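Local coordinates for hydrogenase maturation factor (Thermoanaerobacter tengcongensis, PDB 3VTH), which probably transfers the carbamoyl group of carbamoyl phosphate, at the expense of ATP, to the C-terminal cysteine of HypE during [NiFe]-hydrogenase maturation, at residues K500-A505 with N695-S700; S564-F569 with I652-Y657. One frame throughout, in Å; residues are numbered along the deposited sequence.

Both contacts lie in the carbamoyltransferase (Kae1-like) part of the chain, and contact 2 is formed by residues from among the 189 that separate the two segments of contact 1. Their centres are 33 Å apart and their nearest atoms about 14 Å, so they do not touch. Contact 1 is the one nearer the metal centre: the side chain of A505 lies about 8 Å from the bound iron(III) ion, and that of S700 about 8 Å from the adenosyl ligand AP2. Contact 2 is peripheral, its L653 side chain about 13 Å from AP2. Helix 666-692 is common to both, packing on I502 and I504 in contact 1 and on I652 and I656 in contact 2.

Contact 1 (K500-A505 with N695-S700); sequences KVIGIA and NKVVLS
I504 and L699 are paired across two parallel strands, 501-505 and 696-700, whose axes approach to 4.6 Å with 22° between their directions. The I504 side chain begins at CB, 3.8 Å from L699 CD2. Its CG1 stands anti to the carbonyl carbon (chi1 -61°), and the extended second torsion carries the chain on to CD1. That terminal methyl sits 3.6 Å from V697 CG1 and also touches L699 CD2. The I504 and L699 side chains run side by side, pointing the same way, whereas V697 meets the I504 tip obliquely.

The backbones are tied by four hydrogen bonds, all using I502 and I504 on one strand: I502 N to K696 O, V698 N to I502 O, I504 N to V698 O at 2.8 Å with an N-H...O angle of 176°, and S700 N to I504 O at 3.0 Å. V501, G503 and A505 turn their backbone bonds the other way, to C525, L523 and E521 of strand 517-525. The strand order 530-542, 517-525, 501-507, 696-700, 723-726, with 517-525 antiparallel to its neighbours and the last two parallel to 501-507, is consistent with the ribonuclease H-like core of the actin-ATPase clan.

The sheet is packed on both faces. Helices 666-692 and 707-719 lie against I502, I504, V697 and L699, while helix 483-494, which supplies iron ligands H483 and H487, packs on V501, V698 and A505. G503 has no side chain beside its partner V698, whose CG2 instead reaches V501 CG2 at 3.7 Å, two residues back along the neighbouring strand. At the strand start, V501 CG1 lies 3.8 Å from K696 CB, and the K696 chain leads away to a salt bridge with E499.

Contact 2 (S564-F569 with I652-Y657); sequences SFYKNF and ILRQIY
Y657 pushes its ring into the hollow formed by the turn at F565-N568, its CG anti to the backbone N (chi1 176°). The Y566 ring presents its edge to the Y657 face, with centroids 5.1 Å apart and planes at 60°; Y566 CD1 is 3.6 Å from Y657 CG. Y566 CA also lies over one Y657 face, 3.9 Å from the ring centroid, a CH-pi contact. The F565 ring makes another wall, CE2 3.8 Å from Y657 CD2. At the hydroxyl end, closed by the N568 backbone, Y657 OH accepts the N568 N-H at 3.0 Å, in the first turn of helix 567-572. An alanine in place of Y657 would probably leave that N-H without this acceptor and open a gap beneath the Y566 edge. A second bump is R654 CG, which sits over the F565 face, 4.1 Å from its centroid. The R654 side chain crosses F565 at about a right angle, and its NE forms a salt bridge with E650, whose carboxylate also bonds Y566 OH. Deeper in, L653 and F569 both meet L607 of helix 597-607 and pack against helix 551-559, while I652 and I656 of helix 649-662 rest on helix 666-692.

Contact 1 (K500-A505 with N695-S700)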
ATOM      1  N   LYS A 500      10.548 -21.305 -12.909  1.00 35.69           N
ATOM      2  CA  LYS A 500      10.707 -20.364 -14.007  1.00 34.60           C
ATOM      3  C   LYS A 500       9.352 -19.952 -14.576  1.00 33.70           C
ATOM      4  O   LYS A 500       8.535 -20.792 -14.922  1.00 34.80           O
ATOM      5  CB  LYS A 500      11.593 -20.949 -15.111  1.00 36.25           C
ATOM      6  CG  LYS A 500      13.096 -20.837 -14.850  1.00 37.71           C
ATOM      7  CD  LYS A 500      13.860 -21.531 -15.964  1.00 42.84           C
ATOM      8  CE  LYS A 500      15.209 -22.077 -15.495  1.00 47.42           C
ATOM      9  NZ  LYS A 500      16.262 -21.031 -15.501  1.00 49.29           N
ATOM     10  N   VAL A 501       9.116 -18.650 -14.651  1.00 31.24           N
ATOM     11  CA  VAL A 501       7.895 -18.116 -15.222  1.00 30.82           C
ATOM     12  C   VAL A 501       8.270 -17.158 -16.349  1.00 29.84           C
ATOM     13  O   VAL A 501       9.425 -16.729 -16.445  1.00 29.96           O
ATOM     14  CB  VAL A 501       7.047 -17.340 -14.154  1.00 29.85           C
ATOM     15  CG1 VAL A 501       6.584 -18.271 -13.050  1.00 31.22           C
ATOM     16  CG2 VAL A 501       7.832 -16.149 -13.548  1.00 29.38           C
ATOM     17  N   ILE A 502       7.301 -16.824 -17.194  1.00 29.43           N
ATOM     18  CA  ILE A 502       7.450 -15.705 -18.126  1.00 28.46           C
ATOM     19  C   ILE A 502       7.093 -14.425 -17.379  1.00 27.56           C
ATOM     20  O   ILE A 502       5.974 -14.281 -16.890  1.00 27.73           O
ATOM     21  CB  ILE A 502       6.539 -15.889 -19.354  1.00 29.35           C
ATOM     22  CG1 ILE A 502       6.992 -17.131 -20.144  1.00 30.99           C
ATOM     23  CG2 ILE A 502       6.546 -14.644 -20.211  1.00 27.87           C
ATOM     24  CD1 ILE A 502       5.939 -17.692 -21.120  1.00 31.91           C
ATOM     25  N   GLY A 503       8.052 -13.509 -17.270  1.00 26.72           N
ATOM     26  CA  GLY A 503       7.879 -12.313 -16.457  1.00 25.97           C
ATOM     27  C   GLY A 503       7.754 -11.121 -17.387  1.00 25.88           C
ATOM     28  O   GLY A 503       8.659 -10.848 -18.173  1.00 26.50           O
ATOM     29  N   ILE A 504       6.622 -10.429 -17.316  1.00 25.44           N
ATOM     30  CA  ILE A 504       6.399  -9.227 -18.119  1.00 24.72           C
ATOM     31  C   ILE A 504       6.495  -8.030 -17.161  1.00 23.89           C
ATOM     32  O   ILE A 504       5.624  -7.815 -16.328  1.00 23.24           O
ATOM     33  CB  ILE A 504       5.037  -9.311 -18.844  1.00 25.67           C
ATOM     34  CG1 ILE A 504       5.056 -10.546 -19.777  1.00 28.01           C
ATOM     35  CG2 ILE A 504       4.744  -8.006 -19.595  1.00 25.84           C
ATOM     36  CD1 ILE A 504       3.759 -10.926 -20.396  1.00 31.36           C
ATOM     37  N   ALA A 505       7.594  -7.297 -17.254  1.00 22.87           N
ATOM     38  CA  ALA A 505       7.884  -6.233 -16.322  1.00 22.55           C
ATOM     39  C   ALA A 505       7.841  -4.909 -17.083  1.00 22.38           C
ATOM     40  O   ALA A 505       8.771  -4.567 -17.828  1.00 22.52           O
ATOM     41  CB  ALA A 505       9.235  -6.456 -15.690  1.00 23.16           C
ATOM     42  N   ASN A 695       4.175 -22.062 -19.044  1.00 37.04           N
ATOM     43  CA  ASN A 695       2.754 -21.695 -19.132  1.00 37.17           C
ATOM     44  C   ASN A 695       2.277 -20.708 -18.042  1.00 35.82           C
ATOM     45  O   ASN A 695       1.099 -20.310 -18.015  1.00 36.02           O
ATOM     46  CB  ASN A 695       1.884 -22.966 -19.128  1.00 38.43           C
ATOM     47  CG  ASN A 695       0.459 -22.700 -19.594  1.00 39.43           C
ATOM     48  OD1 ASN A 695       0.228 -22.205 -20.711  1.00 38.50           O
ATOM     49  ND2 ASN A 695      -0.507 -23.021 -18.735  1.00 39.67           N
ATOM     50  N   LYS A 696       3.192 -20.324 -17.149  1.00 34.15           N
ATOM     51  CA  LYS A 696       2.906 -19.336 -16.113  1.00 32.43           C
ATOM     52  C   LYS A 696       3.465 -17.986 -16.534  1.00 31.00           C
ATOM     53  O   LYS A 696       4.636 -17.888 -16.951  1.00 30.01           O
ATOM     54  CB  LYS A 696       3.511 -19.737 -14.768  1.00 32.33           C
ATOM     55  CG  LYS A 696       2.851 -20.975 -14.107  1.00 33.93           C
ATOM     56  CD  LYS A 696       3.345 -21.129 -12.677  1.00 33.92           C
ATOM     57  CE  LYS A 696       2.702 -22.334 -11.959  1.00 37.10           C
ATOM     58  NZ  LYS A 696       3.052 -23.634 -12.575  1.00 39.26           N
ATOM     59  N   VAL A 697       2.617 -16.964 -16.426  1.00 29.33           N
ATOM     60  CA  VAL A 697       2.969 -15.605 -16.800  1.00 28.72           C
ATOM     61  C   VAL A 697       2.713 -14.688 -15.614  1.00 28.20           C
ATOM     62  O   VAL A 697       1.617 -14.709 -15.034  1.00 28.51           O
ATOM     63  CB  VAL A 697       2.119 -15.100 -17.971  1.00 29.07           C
ATOM     64  CG1 VAL A 697       2.495 -13.638 -18.318  1.00 28.07           C
ATOM     65  CG2 VAL A 697       2.285 -16.004 -19.193  1.00 30.99           C
ATOM     66  N   VAL A 698       3.723 -13.891 -15.265  1.00 27.27           N
ATOM     67  CA  VAL A 698       3.631 -12.911 -14.192  1.00 26.63           C
ATOM     68  C   VAL A 698       3.678 -11.498 -14.795  1.00 26.27           C
ATOM     69  O   VAL A 698       4.571 -11.182 -15.591  1.00 25.74           O
ATOM     70  CB  VAL A 698       4.800 -13.081 -13.177  1.00 26.56           C
ATOM     71  CG1 VAL A 698       4.817 -11.936 -12.169  1.00 26.06           C
ATOM     72  CG2 VAL A 698       4.706 -14.423 -12.459  1.00 28.86           C
ATOM     73  N   LEU A 699       2.730 -10.651 -14.395  1.00 25.57           N
ATOM     74  CA  LEU A 699       2.698  -9.269 -14.847  1.00 25.29           C
ATOM     75  C   LEU A 699       2.999  -8.371 -13.672  1.00 24.68           C
ATOM     76  O   LEU A 699       2.312  -8.436 -12.653  1.00 25.29           O
ATOM     77  CB  LEU A 699       1.313  -8.904 -15.427  1.00 24.64           C
ATOM     78  CG  LEU A 699       0.660  -9.907 -16.389  1.00 28.38           C
ATOM     79  CD1 LEU A 699      -0.815  -9.512 -16.665  1.00 27.50           C
ATOM     80  CD2 LEU A 699       1.434 -10.008 -17.692  1.00 27.49           C
ATOM     81  N   SER A 700       4.036  -7.548 -13.792  1.00 24.18           N
ATOM     82  CA  SER A 700       4.364  -6.600 -12.710  1.00 23.54           C
ATOM     83  C   SER A 700       5.080  -5.362 -13.261  1.00 23.07           C
ATOM     84  O   SER A 700       5.326  -5.268 -14.462  1.00 23.04           O
ATOM     85  CB  SER A 700       5.190  -7.294 -11.613  1.00 23.19           C
ATOM     86  OG  SER A 700       5.237  -6.492 -10.439  1.00 23.63           O
TER

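Contact 2 (S564-F569 with I652-Y657)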
ATOM      1  N   SER A 564      11.491  14.367 -39.801  1.00 44.75           N
ATOM      2  CA  SER A 564      10.698  15.006 -40.853  1.00 45.64           C
ATOM      3  C   SER A 564       9.282  14.432 -40.979  1.00 44.71           C
ATOM      4  O   SER A 564       8.382  15.092 -41.507  1.00 45.33           O
ATOM      5  CB  SER A 564      11.432  14.961 -42.204  1.00 47.46           C
ATOM      6  OG  SER A 564      11.681  13.626 -42.614  1.00 48.02           O
ATOM      7  N   PHE A 565       9.088  13.212 -40.480  1.00 42.68           N
ATOM      8  CA  PHE A 565       7.788  12.544 -40.530  1.00 41.93           C
ATOM      9  C   PHE A 565       6.753  13.213 -39.612  1.00 41.10           C
ATOM     10  O   PHE A 565       5.554  13.173 -39.890  1.00 41.55           O
ATOM     11  CB  PHE A 565       7.948  11.065 -40.134  1.00 41.43           C
ATOM     12  CG  PHE A 565       6.722  10.231 -40.393  1.00 43.03           C
ATOM     13  CD1 PHE A 565       6.617   9.482 -41.565  1.00 46.21           C
ATOM     14  CD2 PHE A 565       5.673  10.192 -39.467  1.00 43.71           C
ATOM     15  CE1 PHE A 565       5.478   8.709 -41.819  1.00 47.11           C
ATOM     16  CE2 PHE A 565       4.527   9.430 -39.707  1.00 44.48           C
ATOM     17  CZ  PHE A 565       4.432   8.684 -40.887  1.00 46.32           C
ATOM     18  N   TYR A 566       7.220  13.814 -38.516  1.00 39.13           N
ATOM     19  CA  TYR A 566       6.335  14.346 -37.476  1.00 37.80           C
ATOM     20  C   TYR A 566       6.293  15.885 -37.486  1.00 38.72           C
ATOM     21  O   TYR A 566       6.377  16.535 -36.439  1.00 37.62           O
ATOM     22  CB  TYR A 566       6.779  13.813 -36.102  1.00 35.18           C
ATOM     23  CG  TYR A 566       6.832  12.290 -36.008  1.00 33.62           C
ATOM     24  CD1 TYR A 566       5.736  11.565 -35.517  1.00 32.78           C
ATOM     25  CD2 TYR A 566       7.969  11.581 -36.402  1.00 31.51           C
ATOM     26  CE1 TYR A 566       5.769  10.179 -35.431  1.00 33.39           C
ATOM     27  CE2 TYR A 566       8.016  10.192 -36.322  1.00 32.09           C
ATOM     28  CZ  TYR A 566       6.916   9.500 -35.829  1.00 32.76           C
ATOM     29  OH  TYR A 566       6.943   8.134 -35.741  1.00 33.91           O
ATOM     30  N   LYS A 567       6.151  16.454 -38.680  1.00 40.77           N
ATOM     31  CA  LYS A 567       6.247  17.903 -38.894  1.00 42.97           C
ATOM     32  C   LYS A 567       5.445  18.765 -37.914  1.00 43.31           C
ATOM     33  O   LYS A 567       6.010  19.656 -37.285  1.00 43.33           O
ATOM     34  CB  LYS A 567       5.877  18.248 -40.345  1.00 44.44           C
ATOM     35  CG  LYS A 567       5.771  19.745 -40.666  1.00 48.19           C
ATOM     36  CD  LYS A 567       5.386  19.954 -42.147  1.00 50.65           C
ATOM     37  CE  LYS A 567       5.265  21.431 -42.530  1.00 54.67           C
ATOM     38  NZ  LYS A 567       3.990  22.051 -42.060  1.00 55.86           N
ATOM     39  N   ASN A 568       4.139  18.501 -37.805  1.00 43.79           N
ATOM     40  CA  ASN A 568       3.225  19.309 -36.987  1.00 44.81           C
ATOM     41  C   ASN A 568       3.636  19.322 -35.512  1.00 43.69           C
ATOM     42  O   ASN A 568       3.605  20.375 -34.866  1.00 44.18           O
ATOM     43  CB  ASN A 568       1.784  18.788 -37.111  1.00 45.27           C
ATOM     44  CG  ASN A 568       0.750  19.785 -36.608  1.00 48.80           C
ATOM     45  OD1 ASN A 568       0.528  20.827 -37.224  1.00 53.47           O
ATOM     46  ND2 ASN A 568       0.095  19.459 -35.504  1.00 49.41           N
ATOM     47  N   PHE A 569       3.998  18.149 -34.987  1.00 41.22           N
ATOM     48  CA  PHE A 569       4.532  18.046 -33.639  1.00 40.19           C
ATOM     49  C   PHE A 569       5.854  18.811 -33.468  1.00 40.43           C
ATOM     50  O   PHE A 569       5.983  19.618 -32.545  1.00 40.95           O
ATOM     51  CB  PHE A 569       4.712  16.578 -33.208  1.00 38.30           C
ATOM     52  CG  PHE A 569       5.428  16.429 -31.901  1.00 37.98           C
ATOM     53  CD1 PHE A 569       4.760  16.663 -30.697  1.00 36.34           C
ATOM     54  CD2 PHE A 569       6.777  16.080 -31.868  1.00 37.83           C
ATOM     55  CE1 PHE A 569       5.418  16.553 -29.475  1.00 36.67           C
ATOM     56  CE2 PHE A 569       7.450  15.947 -30.646  1.00 36.97           C
ATOM     57  CZ  PHE A 569       6.769  16.194 -29.445  1.00 37.08           C
ATOM     58  N   ILE A 652       5.244   2.155 -34.455  1.00 29.53           N
ATOM     59  CA  ILE A 652       3.905   2.288 -33.912  1.00 29.65           C
ATOM     60  C   ILE A 652       3.560   3.776 -33.787  1.00 29.94           C
ATOM     61  O   ILE A 652       2.449   4.188 -34.136  1.00 29.84           O
ATOM     62  CB  ILE A 652       3.803   1.566 -32.535  1.00 28.81           C
ATOM     63  CG1 ILE A 652       3.937   0.055 -32.738  1.00 28.87           C
ATOM     64  CG2 ILE A 652       2.481   1.896 -31.809  1.00 28.49           C
ATOM     65  CD1 ILE A 652       4.312  -0.696 -31.504  1.00 28.57           C
ATOM     66  N   LEU A 653       4.527   4.581 -33.324  1.00 29.33           N
ATOM     67  CA  LEU A 653       4.328   6.037 -33.236  1.00 29.76           C
ATOM     68  C   LEU A 653       4.007   6.655 -34.605  1.00 30.75           C
ATOM     69  O   LEU A 653       3.232   7.600 -34.679  1.00 31.30           O
ATOM     70  CB  LEU A 653       5.527   6.751 -32.587  1.00 29.05           C
ATOM     71  CG  LEU A 653       5.827   6.478 -31.107  1.00 29.45           C
ATOM     72  CD1 LEU A 653       7.090   7.233 -30.682  1.00 29.60           C
ATOM     73  CD2 LEU A 653       4.649   6.867 -30.213  1.00 29.81           C
ATOM     74  N   ARG A 654       4.586   6.116 -35.677  1.00 31.10           N
ATOM     75  CA  ARG A 654       4.242   6.573 -37.046  1.00 32.77           C
ATOM     76  C   ARG A 654       2.764   6.465 -37.358  1.00 32.56           C
ATOM     77  O   ARG A 654       2.188   7.397 -37.908  1.00 33.47           O
ATOM     78  CB  ARG A 654       4.980   5.768 -38.101  1.00 33.29           C
ATOM     79  CG  ARG A 654       6.372   6.227 -38.301  1.00 36.65           C
ATOM     80  CD  ARG A 654       7.012   5.591 -39.508  1.00 39.50           C
ATOM     81  NE  ARG A 654       8.436   5.428 -39.244  1.00 40.56           N
ATOM     82  CZ  ARG A 654       9.295   4.839 -40.063  1.00 41.35           C
ATOM     83  NH1 ARG A 654       8.880   4.356 -41.223  1.00 41.50           N
ATOM     84  NH2 ARG A 654      10.571   4.741 -39.717  1.00 41.84           N
ATOM     85  N   GLN A 655       2.164   5.322 -37.023  1.00 31.98           N
ATOM     86  CA  GLN A 655       0.734   5.078 -37.278  1.00 32.52           C
ATOM     87  C   GLN A 655      -0.152   5.939 -36.364  1.00 32.34           C
ATOM     88  O   GLN A 655      -1.200   6.420 -36.782  1.00 33.19           O
ATOM     89  CB  GLN A 655       0.399   3.591 -37.101  1.00 32.16           C
ATOM     90  CG  GLN A 655       1.120   2.629 -38.088  1.00 33.57           C
ATOM     91  CD  GLN A 655       1.187   1.220 -37.543  1.00 33.34           C
ATOM     92  OE1 GLN A 655       2.227   0.786 -37.019  1.00 34.57           O
ATOM     93  NE2 GLN A 655       0.068   0.523 -37.585  1.00 28.88           N
ATOM     94  N   ILE A 656       0.272   6.111 -35.115  1.00 31.06           N
ATOM     95  CA  ILE A 656      -0.427   6.976 -34.162  1.00 31.25           C
ATOM     96  C   ILE A 656      -0.492   8.421 -34.653  1.00 32.84           C
ATOM     97  O   ILE A 656      -1.570   9.034 -34.638  1.00 34.00           O
ATOM     98  CB  ILE A 656       0.234   6.930 -32.777  1.00 29.60           C
ATOM     99  CG1 ILE A 656      -0.120   5.616 -32.082  1.00 28.92           C
ATOM    100  CG2 ILE A 656      -0.216   8.124 -31.917  1.00 29.77           C
ATOM    101  CD1 ILE A 656       0.734   5.309 -30.853  1.00 28.58           C
ATOM    102  N   TYR A 657       0.654   8.954 -35.078  1.00 33.47           N
ATOM    103  CA  TYR A 657       0.721  10.306 -35.639  1.00 35.76           C
ATOM    104  C   TYR A 657      -0.092  10.435 -36.931  1.00 37.02           C
ATOM    105  O   TYR A 657      -0.707  11.478 -37.184  1.00 37.58           O
ATOM    106  CB  TYR A 657       2.180  10.742 -35.846  1.00 36.05           C
ATOM    107  CG  TYR A 657       2.359  12.097 -36.508  1.00 39.24           C
ATOM    108  CD1 TYR A 657       2.324  13.285 -35.766  1.00 42.63           C
ATOM    109  CD2 TYR A 657       2.573  12.188 -37.875  1.00 42.37           C
ATOM    110  CE1 TYR A 657       2.505  14.543 -36.392  1.00 43.22           C
ATOM    111  CE2 TYR A 657       2.748  13.419 -38.508  1.00 46.69           C
ATOM    112  CZ  TYR A 657       2.710  14.596 -37.766  1.00 47.65           C
ATOM    113  OH  TYR A 657       2.871  15.803 -38.449  1.00 49.69           O
TER